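Long-range contacts in Nitrate/nitrite binding protein NrtA (Synechocystis sp., PDB 2G29), which binds nitrate as the substrate-binding protein of the NrtABCD ABC transporter, which takes up nitrate and probably also nitrite: residues 55-60 with 260-265; 47-52 with 65-70; 141-146 with 173-178; 127-132 with 224-229. All blocks are in the same frame, centred on the assembly; numbering follows the deposited sequence.

Overall arrangement
The four contacts form two pairs, in keeping with the two-domain build of a periplasmic binding protein. Contacts 1 and 2 adjoin, their centres 11 Å apart: Y57, in the 55-60 turn of contact 1, hydrogen-bonds the carbonyl of L48 in contact 2. Contacts 3 and 4, with centres 13 Å apart, meet at W174 of contact 3, whose indole packs on I128, A227 and L228 of contact 4. The two pairs sit well apart; even contacts 2 and 4 have nearest atoms about 16 Å from each other. Nitrate-binding residues come from both regions: the L48 side chain is about 8 Å from that of K240, while G127 in contact 4 directly follows Q126 and lies close to G211.

Contact 1: residues 55-60 with 260-265; sequences GFYAKY and LMAVME
A single helical turn, 56-59, packs on the middle of the long helix 253-271, a helix-helix contact within one alpha/beta domain of this periplasmic binding protein. The backbones come closest at F56 and A262, with CA atoms 4.9 Å apart, and the small A262 makes this possible: its CB sits 3.5 Å from F56 O, with the Y57 ring beside it. Y60, just past the end of the turn, turns its CG away from its own carbonyl carbon (chi1 -64°) and lays its ring across the helix. M261 CB stands over the centre of that ring in a CH-pi contact, 4.0 Å from the centroid, and the M261 methyl CE meets Y60 CD2. F56 sets its ring under E265, whose main-chain carbonyl lies over one face. The charge of E265 is answered by K59, whose fully extended chain carries NZ to the carboxylate. E265 OE1 gathers two donors, a weak bond from Y60 OH at 3.0 Å and, on its syn lone pair, the salt bridge from K59 NZ at 2.8 Å. An alanine in place of Y60 would remove both the ring under M261 CB and the weak hydroxyl bond, and would probably leave E265 held by K59 with less support. OE1 itself lies at the edge of the Y60 ring, near its plane.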
loop_
_atom_site.group_PDB
_atom_site.type_symbol
_atom_site.label_atom_id
_atom_site.label_comp_id
_atom_site.label_asym_id
_atom_site.label_seq_id
_atom_site.Cartn_x
_atom_site.Cartn_y
_atom_site.Cartn_z
ATOM N N GLY A 55 -2.845 -23.082 2.173
ATOM C CA GLY A 55 -3.768 -23.597 3.182
ATOM C C GLY A 55 -3.784 -22.964 4.566
ATOM O O GLY A 55 -4.261 -23.570 5.528
ATOM N N PHE A 56 -3.280 -21.745 4.697
ATOM C CA PHE A 56 -3.290 -21.130 6.018
ATOM C C PHE A 56 -4.719 -20.812 6.508
ATOM O O PHE A 56 -5.021 -20.986 7.699
ATOM C CB PHE A 56 -2.401 -19.892 6.022
ATOM C CG PHE A 56 -0.929 -20.208 5.930
ATOM C CD1 PHE A 56 -0.186 -19.861 4.806
ATOM C CD2 PHE A 56 -0.287 -20.865 6.973
ATOM C CE1 PHE A 56 1.166 -20.162 4.716
ATOM C CE2 PHE A 56 1.061 -21.172 6.895
ATOM C CZ PHE A 56 1.797 -20.819 5.761
ATOM N N TYR A 57 -5.625 -20.361 5.631
ATOM C CA TYR A 57 -6.983 -20.100 6.111
ATOM C C TYR A 57 -7.631 -21.380 6.627
ATOM O O TYR A 57 -8.318 -21.384 7.656
ATOM C CB TYR A 57 -7.914 -19.526 5.024
ATOM C CG TYR A 57 -7.533 -18.181 4.446
ATOM C CD1 TYR A 57 -7.297 -18.050 3.078
ATOM C CD2 TYR A 57 -7.432 -17.048 5.250
ATOM C CE1 TYR A 57 -6.966 -16.816 2.521
ATOM C CE2 TYR A 57 -7.108 -15.804 4.701
ATOM C CZ TYR A 57 -6.871 -15.705 3.330
ATOM O OH TYR A 57 -6.474 -14.475 2.787
ATOM N N ALA A 58 -7.414 -22.469 5.900
ATOM C CA ALA A 58 -8.008 -23.743 6.281
ATOM C C ALA A 58 -7.427 -24.230 7.594
ATOM O O ALA A 58 -8.143 -24.789 8.409
ATOM C CB ALA A 58 -7.785 -24.771 5.162
ATOM N N LYS A 59 -6.133 -24.007 7.791
ATOM C CA LYS A 59 -5.477 -24.389 9.029
ATOM C C LYS A 59 -6.200 -23.740 10.225
ATOM O O LYS A 59 -6.283 -24.337 11.301
ATOM C CB LYS A 59 -4.000 -23.992 8.976
ATOM C CG LYS A 59 -3.213 -24.294 10.246
ATOM C CD LYS A 59 -1.747 -23.961 10.096
ATOM C CE LYS A 59 -1.028 -24.104 11.415
ATOM N NZ LYS A 59 0.399 -23.755 11.281
ATOM N N TYR A 60 -6.731 -22.530 10.044
ATOM C CA TYR A 60 -7.467 -21.862 11.117
ATOM C C TYR A 60 -9.002 -21.945 11.035
ATOM O O TYR A 60 -9.704 -21.019 11.429
ATOM C CB TYR A 60 -6.997 -20.390 11.256
ATOM C CG TYR A 60 -5.552 -20.328 11.676
ATOM C CD1 TYR A 60 -4.534 -20.229 10.735
ATOM C CD2 TYR A 60 -5.187 -20.583 13.010
ATOM C CE1 TYR A 60 -3.205 -20.412 11.087
ATOM C CE2 TYR A 60 -3.857 -20.762 13.363
ATOM C CZ TYR A 60 -2.866 -20.687 12.405
ATOM O OH TYR A 60 -1.536 -20.925 12.743
ATOM N N LEU A 260 -6.801 -13.422 10.823
ATOM C CA LEU A 260 -5.594 -12.689 11.150
ATOM C C LEU A 260 -4.420 -13.620 11.360
ATOM O O LEU A 260 -3.352 -13.368 10.873
ATOM C CB LEU A 260 -5.807 -11.811 12.387
ATOM C CG LEU A 260 -5.464 -10.325 12.338
ATOM C CD1 LEU A 260 -5.377 -9.820 13.770
ATOM C CD2 LEU A 260 -4.190 -10.015 11.529
ATOM N N MET A 261 -4.631 -14.710 12.103
ATOM C CA MET A 261 -3.529 -15.641 12.325
ATOM C C MET A 261 -3.113 -16.281 10.995
ATOM O O MET A 261 -1.920 -16.461 10.760
ATOM C CB MET A 261 -3.935 -16.719 13.333
ATOM C CG MET A 261 -4.165 -16.125 14.732
ATOM S SD MET A 261 -4.446 -17.388 16.040
ATOM C CE MET A 261 -5.891 -17.954 15.538
ATOM N N ALA A 262 -4.071 -16.609 10.135
ATOM C CA ALA A 262 -3.733 -17.187 8.836
ATOM C C ALA A 262 -2.914 -16.195 8.019
ATOM O O ALA A 262 -1.918 -16.572 7.394
ATOM C CB ALA A 262 -4.985 -17.556 8.084
ATOM N N VAL A 263 -3.315 -14.921 8.047
ATOM C CA VAL A 263 -2.561 -13.905 7.298
ATOM C C VAL A 263 -1.138 -13.710 7.869
ATOM O O VAL A 263 -0.179 -13.539 7.130
ATOM C CB VAL A 263 -3.339 -12.559 7.287
ATOM C CG1 VAL A 263 -2.454 -11.407 6.768
ATOM C CG2 VAL A 263 -4.568 -12.690 6.356
ATOM N N MET A 264 -0.989 -13.734 9.188
ATOM C CA MET A 264 0.321 -13.598 9.798
ATOM C C MET A 264 1.253 -14.752 9.399
ATOM O O MET A 264 2.440 -14.543 9.114
ATOM C CB MET A 264 0.190 -13.618 11.311
ATOM C CG MET A 264 -0.364 -12.373 11.880
ATOM S SD MET A 264 -0.502 -12.525 13.681
ATOM C CE MET A 264 -1.101 -10.992 13.971
ATOM N N GLU A 265 0.728 -15.977 9.416
ATOM C CA GLU A 265 1.580 -17.098 9.023
ATOM C C GLU A 265 1.927 -16.966 7.544
ATOM O O GLU A 265 3.041 -17.246 7.160
ATOM C CB GLU A 265 0.888 -18.431 9.274
ATOM C CG GLU A 265 0.790 -18.798 10.756
ATOM C CD GLU A 265 1.100 -20.263 10.971
ATOM O OE1 GLU A 265 0.358 -21.107 10.437
ATOM O OE2 GLU A 265 2.096 -20.567 11.660
#

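Contact 2: residues 47-52 with 65-70; sequences PLIIAK and VEVLKQ
K52 makes the one hydrogen bond between residues 47-52 and 65-70. Its CG is anti to the backbone N, a single bend at chi2 (67°) redirects the chain, and the rest runs extended, so that NZ arrives 2.7 Å from V65 O. The ammonium lies in the carbonyl plane, and the same group makes a weak second bond to P63 O; a long flexible lysine can reach main-chain oxygens beyond the helix. Further along, the apolar work falls to I49 and V67. I49 sets CG1 beside its backbone N and then bends at chi2, which brings the tip CD1 to V67 CG2 at 3.6 Å; the two side chains cross at about a right angle. V67 places CG1 in the crowded position between N and carbonyl carbon (chi1 55°), leaving CG2 to face I49, while CG1 lies 4.3 Å from K52 CB. Both branched residues also touch F39 of the next strand and W288. The axes of the short segments 47-52 and 66-69 approach to 8.9 Å, their directions 139° apart. Strands 36-39 and 66-69 are parallel neighbours in one sheet, and helix 46-53 lies between them in the chain, so the contact belongs to a beta-alpha-beta crossover of the alpha/beta domain.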
loop_
_atom_site.group_PDB
_atom_site.type_symbol
_atom_site.label_atom_id
_atom_site.label_comp_id
_atom_site.label_asym_id
_atom_site.label_seq_id
_atom_site.Cartn_x
_atom_site.Cartn_y
_atom_site.Cartn_z
ATOM N N PRO A 47 0.396 -12.026 0.826
ATOM C CA PRO A 47 -0.043 -12.723 2.044
ATOM C C PRO A 47 -1.481 -13.235 1.969
ATOM O O PRO A 47 -1.775 -14.330 2.452
ATOM C CB PRO A 47 0.157 -11.673 3.143
ATOM C CG PRO A 47 0.224 -10.375 2.431
ATOM C CD PRO A 47 0.908 -10.676 1.113
ATOM N N LEU A 48 -2.396 -12.469 1.375
ATOM C CA LEU A 48 -3.778 -12.919 1.297
ATOM C C LEU A 48 -3.955 -14.096 0.324
ATOM O O LEU A 48 -4.770 -15.003 0.576
ATOM C CB LEU A 48 -4.722 -11.788 0.875
ATOM C CG LEU A 48 -4.850 -10.611 1.843
ATOM C CD1 LEU A 48 -6.112 -9.851 1.482
ATOM C CD2 LEU A 48 -4.922 -11.078 3.294
ATOM N N ILE A 49 -3.180 -14.086 -0.758
ATOM C CA ILE A 49 -3.240 -15.131 -1.785
ATOM C C ILE A 49 -2.569 -16.398 -1.274
ATOM O O ILE A 49 -3.148 -17.489 -1.386
ATOM C CB ILE A 49 -2.575 -14.604 -3.079
ATOM C CG1 ILE A 49 -3.507 -13.572 -3.746
ATOM C CG2 ILE A 49 -2.326 -15.753 -4.050
ATOM C CD1 ILE A 49 -3.935 -12.411 -2.909
ATOM N N ILE A 50 -1.384 -16.248 -0.698
ATOM C CA ILE A 50 -0.636 -17.400 -0.139
ATOM C C ILE A 50 -1.443 -18.023 1.010
ATOM O O ILE A 50 -1.422 -19.250 1.212
ATOM C CB ILE A 50 0.772 -16.960 0.341
ATOM C CG1 ILE A 50 1.719 -16.865 -0.856
ATOM C CG2 ILE A 50 1.379 -17.965 1.334
ATOM C CD1 ILE A 50 1.822 -18.103 -1.660
ATOM N N ALA A 51 -2.161 -17.225 1.777
ATOM C CA ALA A 51 -2.962 -17.819 2.853
ATOM C C ALA A 51 -3.970 -18.818 2.266
ATOM O O ALA A 51 -4.332 -19.792 2.922
ATOM C CB ALA A 51 -3.685 -16.748 3.641
ATOM N N LYS A 52 -4.437 -18.580 1.047
ATOM C CA LYS A 52 -5.361 -19.519 0.403
ATOM C C LYS A 52 -4.542 -20.657 -0.235
ATOM O O LYS A 52 -4.745 -21.830 0.087
ATOM C CB LYS A 52 -6.194 -18.813 -0.685
ATOM C CG LYS A 52 -7.252 -19.709 -1.362
ATOM C CD LYS A 52 -8.342 -20.090 -0.374
ATOM C CE LYS A 52 -9.464 -20.853 -1.047
ATOM N NZ LYS A 52 -10.576 -21.125 -0.075
ATOM N N VAL A 65 -12.764 -19.420 2.547
ATOM C CA VAL A 65 -12.457 -18.010 2.268
ATOM C C VAL A 65 -12.258 -17.786 0.770
ATOM O O VAL A 65 -11.609 -18.592 0.103
ATOM C CB VAL A 65 -11.171 -17.579 3.025
ATOM C CG1 VAL A 65 -10.686 -16.177 2.558
ATOM C CG2 VAL A 65 -11.452 -17.565 4.510
ATOM N N GLU A 66 -12.851 -16.711 0.240
ATOM C CA GLU A 66 -12.675 -16.360 -1.177
ATOM C C GLU A 66 -11.739 -15.155 -1.252
ATOM O O GLU A 66 -11.922 -14.172 -0.508
ATOM C CB GLU A 66 -14.003 -15.978 -1.810
ATOM C CG GLU A 66 -15.066 -17.060 -1.788
ATOM C CD GLU A 66 -16.299 -16.558 -2.459
ATOM O OE1 GLU A 66 -16.162 -16.156 -3.634
ATOM O OE2 GLU A 66 -17.378 -16.537 -1.827
ATOM N N VAL A 67 -10.729 -15.257 -2.108
ATOM C CA VAL A 67 -9.757 -14.178 -2.308
ATOM C C VAL A 67 -10.074 -13.690 -3.725
ATOM O O VAL A 67 -9.746 -14.340 -4.723
ATOM C CB VAL A 67 -8.332 -14.730 -2.172
ATOM C CG1 VAL A 67 -8.142 -15.882 -3.103
ATOM C CG2 VAL A 67 -7.314 -13.642 -2.337
ATOM N N LEU A 68 -10.744 -12.539 -3.779
ATOM C CA LEU A 68 -11.319 -12.003 -5.020
ATOM C C LEU A 68 -10.716 -10.759 -5.610
ATOM O O LEU A 68 -10.720 -9.710 -4.979
ATOM C CB LEU A 68 -12.782 -11.716 -4.766
ATOM C CG LEU A 68 -13.586 -12.921 -4.290
ATOM C CD1 LEU A 68 -14.866 -12.451 -3.651
ATOM C CD2 LEU A 68 -13.857 -13.843 -5.475
ATOM N N LYS A 69 -10.213 -10.890 -6.822
ATOM C CA LYS A 69 -9.553 -9.781 -7.490
ATOM C C LYS A 69 -10.529 -8.644 -7.777
ATOM O O LYS A 69 -11.623 -8.868 -8.310
ATOM C CB LYS A 69 -8.925 -10.248 -8.810
ATOM C CG LYS A 69 -8.028 -9.157 -9.428
ATOM C CD LYS A 69 -7.473 -9.512 -10.792
ATOM C CE LYS A 69 -6.529 -10.669 -10.785
ATOM N NZ LYS A 69 -6.103 -10.926 -12.205
ATOM N N GLN A 70 -10.112 -7.426 -7.423
ATOM C CA GLN A 70 -10.876 -6.193 -7.650
ATOM C C GLN A 70 -10.250 -5.479 -8.845
ATOM O O GLN A 70 -9.038 -5.573 -9.070
ATOM C CB GLN A 70 -10.794 -5.295 -6.413
ATOM C CG GLN A 70 -11.205 -5.990 -5.114
ATOM C CD GLN A 70 -12.702 -6.310 -5.083
ATOM O OE1 GLN A 70 -13.536 -5.397 -5.017
ATOM N NE2 GLN A 70 -13.045 -7.609 -5.108
#

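Contact 3: residues 141-146 with 173-178; sequences TDAAPL and YWLAAG
W174 has the most surface buried here, with A143 and G178 next. The tryptophan puts CG anti to its backbone N (chi1 169°), which swings the indole out from helix 166-177 over the loop that leads into helix 146-151. A143 CB meets one face of the indole in a CH-pi contact, 3.7 Å from the centroid of the five-membered ring and 15° off its normal. Alanine fits because a methyl is small enough to sit over the ring face while A143 CB also comes within 3.5 Å of W174 O in the helix main chain. The L146 and W174 side chains cross at about a right angle, L146 CD1 lying 3.5 Å from W174 CH2, and the same methyl touches L175 CD2. The polar end of the indole, NE1, hydrogen-bonds G140 O, just before the loop segment, which helps to fix the ring's rotation.

G178, the first residue beyond the helix, lets the backbones close to a CA separation of 4.1 Å from A144: a side chain there would run into A143 CB and A144 N. A144 CA makes a CA-H...O contact with G178 O. An Asx turn shapes the loop, A144 N bonding D142 OD1 at 3.0 Å. One water knits the two backbones together, donating to T141 O and W174 O and accepting from A143 N, so it satisfies three main-chain groups at once.

Beyond the loop, W174 packs helix 166-177 on I128, A227 and L228, while L146, at the start of helix 146-151, packs on L130, so that both helices lie on the same strands.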
loop_
_atom_site.group_PDB
_atom_site.type_symbol
_atom_site.label_atom_id
_atom_site.label_comp_id
_atom_site.label_asym_id
_atom_site.label_seq_id
_atom_site.Cartn_x
_atom_site.Cartn_y
_atom_site.Cartn_z
ATOM N N THR A 141 15.597 10.622 -6.873
ATOM C CA THR A 141 14.798 11.123 -5.760
ATOM C C THR A 141 14.616 12.635 -5.815
ATOM O O THR A 141 13.689 13.150 -5.210
ATOM C CB THR A 141 15.395 10.734 -4.388
ATOM O OG1 THR A 141 16.708 11.287 -4.288
ATOM C CG2 THR A 141 15.480 9.195 -4.247
ATOM N N ASP A 142 15.490 13.350 -6.530
ATOM C CA ASP A 142 15.330 14.809 -6.649
ATOM C C ASP A 142 14.486 15.117 -7.895
ATOM O O ASP A 142 14.946 15.054 -9.032
ATOM C CB ASP A 142 16.709 15.487 -6.726
ATOM C CG ASP A 142 16.613 16.986 -6.918
ATOM O OD1 ASP A 142 15.504 17.557 -6.832
ATOM O OD2 ASP A 142 17.666 17.619 -7.170
ATOM N N ALA A 143 13.227 15.451 -7.657
ATOM C CA ALA A 143 12.287 15.739 -8.730
ATOM C C ALA A 143 12.423 17.134 -9.361
ATOM O O ALA A 143 11.781 17.403 -10.376
ATOM C CB ALA A 143 10.844 15.554 -8.188
ATOM N N ALA A 144 13.246 18.013 -8.779
ATOM C CA ALA A 144 13.340 19.385 -9.292
ATOM C C ALA A 144 13.520 19.584 -10.805
ATOM O O ALA A 144 12.932 20.502 -11.374
ATOM C CB ALA A 144 14.425 20.155 -8.526
ATOM N N PRO A 145 14.335 18.747 -11.472
ATOM C CA PRO A 145 14.518 18.903 -12.926
ATOM C C PRO A 145 13.213 18.789 -13.720
ATOM O O PRO A 145 13.104 19.269 -14.863
ATOM C CB PRO A 145 15.506 17.789 -13.287
ATOM C CG PRO A 145 15.369 16.796 -12.157
ATOM C CD PRO A 145 15.217 17.697 -10.950
ATOM N N LEU A 146 12.206 18.157 -13.132
ATOM C CA LEU A 146 10.930 18.022 -13.825
ATOM C C LEU A 146 10.162 19.326 -13.928
ATOM O O LEU A 146 9.256 19.447 -14.744
ATOM C CB LEU A 146 10.052 16.981 -13.115
ATOM C CG LEU A 146 10.604 15.564 -13.144
ATOM C CD1 LEU A 146 9.646 14.693 -12.298
ATOM C CD2 LEU A 146 10.691 15.008 -14.571
ATOM N N TYR A 173 4.442 13.848 -2.449
ATOM C CA TYR A 173 5.552 14.196 -1.553
ATOM C C TYR A 173 6.838 14.426 -2.349
ATOM O O TYR A 173 7.584 15.391 -2.117
ATOM C CB TYR A 173 5.749 13.065 -0.510
ATOM C CG TYR A 173 6.680 13.420 0.611
ATOM C CD1 TYR A 173 6.179 13.870 1.833
ATOM C CD2 TYR A 173 8.076 13.430 0.418
ATOM C CE1 TYR A 173 7.034 14.325 2.842
ATOM C CE2 TYR A 173 8.929 13.921 1.416
ATOM C CZ TYR A 173 8.412 14.360 2.614
ATOM O OH TYR A 173 9.194 14.925 3.627
ATOM N N TRP A 174 7.087 13.532 -3.298
ATOM C CA TRP A 174 8.284 13.594 -4.132
ATOM C C TRP A 174 8.271 14.853 -4.993
ATOM O O TRP A 174 9.286 15.578 -5.073
ATOM C CB TRP A 174 8.334 12.312 -4.978
ATOM C CG TRP A 174 9.352 12.242 -6.121
ATOM C CD1 TRP A 174 10.712 12.141 -6.028
ATOM C CD2 TRP A 174 9.031 12.142 -7.494
ATOM N NE1 TRP A 174 11.255 11.971 -7.271
ATOM C CE2 TRP A 174 10.249 11.980 -8.200
ATOM C CE3 TRP A 174 7.838 12.184 -8.218
ATOM C CZ2 TRP A 174 10.292 11.849 -9.597
ATOM C CZ3 TRP A 174 7.876 12.055 -9.587
ATOM C CH2 TRP A 174 9.102 11.894 -10.271
ATOM N N LEU A 175 7.129 15.151 -5.617
ATOM C CA LEU A 175 7.048 16.321 -6.497
ATOM C C LEU A 175 7.129 17.593 -5.682
ATOM O O LEU A 175 7.803 18.543 -6.084
ATOM C CB LEU A 175 5.773 16.300 -7.361
ATOM C CG LEU A 175 5.830 15.232 -8.470
ATOM C CD1 LEU A 175 4.446 14.956 -9.051
ATOM C CD2 LEU A 175 6.780 15.697 -9.588
ATOM N N ALA A 176 6.501 17.610 -4.516
ATOM C CA ALA A 176 6.555 18.785 -3.676
ATOM C C ALA A 176 7.960 19.035 -3.147
ATOM O O ALA A 176 8.366 20.194 -3.056
ATOM C CB ALA A 176 5.556 18.658 -2.510
ATOM N N ALA A 177 8.701 17.990 -2.782
ATOM C CA ALA A 177 10.078 18.185 -2.291
ATOM C C ALA A 177 10.882 18.811 -3.426
ATOM O O ALA A 177 11.843 19.559 -3.181
ATOM C CB ALA A 177 10.698 16.838 -1.890
ATOM N N GLY A 178 10.492 18.500 -4.666
ATOM C CA GLY A 178 11.153 19.072 -5.837
ATOM C C GLY A 178 10.630 20.449 -6.268
ATOM O O GLY A 178 10.954 20.934 -7.367
HETATM O O HOH W 1 12.064 15.359 -4.911
#

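Contact 4: residues 127-132 with 224-229; sequences GIQLGN and GYQALT
Main-chain hydrogen bonds set the frame, joining strand 126-130 to 225-229 in antiparallel fashion. L130 and Y225 form a hydrogen-bonded pair, L130 N to Y225 O at 2.9 Å and Y225 N to L130 O, both nearly along the C=O axis. Further on, I128 N bonds L228 O, but I128 O takes A227 N at 2.8 Å. A227 and L228 thus both face I128, a classic beta bulge, and the chain turns a corner at A227. Two CA-H...O contacts add to these bonds; in one, Q129 CA lies 3.3 Å from Y225 O.

The apolar contacts lie on the face of I128 and L130. Y225 holds CG in the crowded position between N and carbonyl carbon (chi1 73°), which lays its ring beside L130: L130 CB stands over a face, 4.3 Å from the centroid, and L130 CD1 reaches Y225 OH at 3.6 Å. That hydroxyl hydrogen-bonds Y134 O and V139 N. I128 and L228 run side by side, CD1 to CD1 at 4.0 Å, while the small A227 fits at the corner, its CB 4.2 Å from L130 CD1. An alanine in place of Y225 would lose the ring that L130 CB lies over and both hydroxyl bonds, and would probably loosen the loop that follows strand 126-130.

On the other face Q129 and Q226 lie alongside each other. Glycine suits G127 and G224: a CB on G127 would come too close to Q129 NE2, and one on G224 to L130 O. Main-chain bonds therefore fix the register, while I128, A227 and L228 pack on W174 and the two glutamines share the other face.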
loop_
_atom_site.group_PDB
_atom_site.type_symbol
_atom_site.label_atom_id
_atom_site.label_comp_id
_atom_site.label_asym_id
_atom_site.label_seq_id
_atom_site.Cartn_x
_atom_site.Cartn_y
_atom_site.Cartn_z
ATOM N N GLY A 127 6.658 2.118 -6.637
ATOM C CA GLY A 127 7.618 2.797 -7.489
ATOM C C GLY A 127 7.086 4.039 -8.150
ATOM O O GLY A 127 5.880 4.134 -8.412
ATOM N N ILE A 128 7.974 5.003 -8.403
ATOM C CA ILE A 128 7.597 6.209 -9.133
ATOM C C ILE A 128 8.335 6.114 -10.466
ATOM O O ILE A 128 9.580 6.004 -10.495
ATOM C CB ILE A 128 7.999 7.491 -8.361
ATOM C CG1 ILE A 128 7.145 7.570 -7.092
ATOM C CG2 ILE A 128 7.820 8.726 -9.249
ATOM C CD1 ILE A 128 7.446 8.761 -6.184
ATOM N N GLN A 129 7.561 6.150 -11.545
ATOM C CA GLN A 129 8.070 6.027 -12.891
ATOM C C GLN A 129 7.849 7.286 -13.694
ATOM O O GLN A 129 6.984 8.110 -13.391
ATOM C CB GLN A 129 7.389 4.874 -13.628
ATOM C CG GLN A 129 7.755 3.499 -13.075
ATOM C CD GLN A 129 7.255 3.262 -11.662
ATOM O OE1 GLN A 129 6.039 3.352 -11.373
ATOM N NE2 GLN A 129 8.178 2.967 -10.763
ATOM N N LEU A 130 8.643 7.416 -14.741
ATOM C CA LEU A 130 8.538 8.552 -15.678
ATOM C C LEU A 130 8.454 8.009 -17.105
ATOM O O LEU A 130 9.008 6.951 -17.406
ATOM C CB LEU A 130 9.783 9.431 -15.589
ATOM C CG LEU A 130 9.733 10.343 -14.381
ATOM C CD1 LEU A 130 11.160 10.813 -14.014
ATOM C CD2 LEU A 130 8.808 11.531 -14.652
ATOM N N GLY A 131 7.741 8.725 -17.969
ATOM C CA GLY A 131 7.690 8.302 -19.359
ATOM C C GLY A 131 9.057 8.480 -20.029
ATOM O O GLY A 131 9.937 9.176 -19.512
ATOM N N ASN A 132 9.236 7.839 -21.179
ATOM C CA ASN A 132 10.500 7.923 -21.898
ATOM C C ASN A 132 10.902 9.323 -22.305
ATOM O O ASN A 132 12.094 9.585 -22.572
ATOM C CB ASN A 132 10.470 7.044 -23.138
ATOM C CG ASN A 132 10.416 5.596 -22.805
ATOM O OD1 ASN A 132 10.965 5.176 -21.794
ATOM N ND2 ASN A 132 9.762 4.809 -23.657
ATOM N N GLY A 224 8.943 3.123 -20.110
ATOM C CA GLY A 224 9.214 4.170 -19.134
ATOM C C GLY A 224 10.412 3.749 -18.314
ATOM O O GLY A 224 10.972 2.683 -18.556
ATOM N N TYR A 225 10.862 4.606 -17.402
ATOM C CA TYR A 225 11.951 4.232 -16.496
ATOM C C TYR A 225 11.553 4.592 -15.063
ATOM O O TYR A 225 10.578 5.298 -14.837
ATOM C CB TYR A 225 13.286 4.890 -16.887
ATOM C CG TYR A 225 13.427 6.370 -16.606
ATOM C CD1 TYR A 225 14.111 6.813 -15.473
ATOM C CD2 TYR A 225 12.949 7.324 -17.514
ATOM C CE1 TYR A 225 14.330 8.165 -15.255
ATOM C CE2 TYR A 225 13.161 8.678 -17.310
ATOM C CZ TYR A 225 13.853 9.100 -16.187
ATOM O OH TYR A 225 14.118 10.434 -15.973
ATOM N N GLN A 226 12.284 4.053 -14.102
ATOM C CA GLN A 226 11.964 4.270 -12.706
ATOM C C GLN A 226 12.853 5.290 -12.053
ATOM O O GLN A 226 14.072 5.199 -12.155
ATOM C CB GLN A 226 12.035 2.932 -11.944
ATOM C CG GLN A 226 11.631 3.048 -10.455
ATOM C CD GLN A 226 11.126 1.740 -9.847
ATOM O OE1 GLN A 226 10.749 1.690 -8.666
ATOM N NE2 GLN A 226 11.089 0.704 -10.639
ATOM N N ALA A 227 12.230 6.263 -11.398
ATOM C CA ALA A 227 12.946 7.326 -10.688
ATOM C C ALA A 227 13.419 6.825 -9.323
ATOM O O ALA A 227 14.544 7.093 -8.900
ATOM C CB ALA A 227 12.026 8.549 -10.528
ATOM N N LEU A 228 12.568 6.056 -8.639
ATOM C CA LEU A 228 12.905 5.537 -7.321
ATOM C C LEU A 228 11.905 4.469 -6.925
ATOM O O LEU A 228 10.822 4.359 -7.531
ATOM C CB LEU A 228 12.830 6.665 -6.269
ATOM C CG LEU A 228 11.432 7.308 -6.163
ATOM C CD1 LEU A 228 10.630 6.648 -5.048
ATOM C CD2 LEU A 228 11.588 8.811 -5.874
ATOM N N THR A 229 12.311 3.669 -5.936
ATOM C CA THR A 229 11.449 2.687 -5.291
ATOM C C THR A 229 11.141 3.390 -3.956
ATOM O O THR A 229 11.989 4.068 -3.363
ATOM C CB THR A 229 12.124 1.309 -5.177
ATOM O OG1 THR A 229 11.181 0.384 -4.626
ATOM C CG2 THR A 229 13.388 1.374 -4.301
#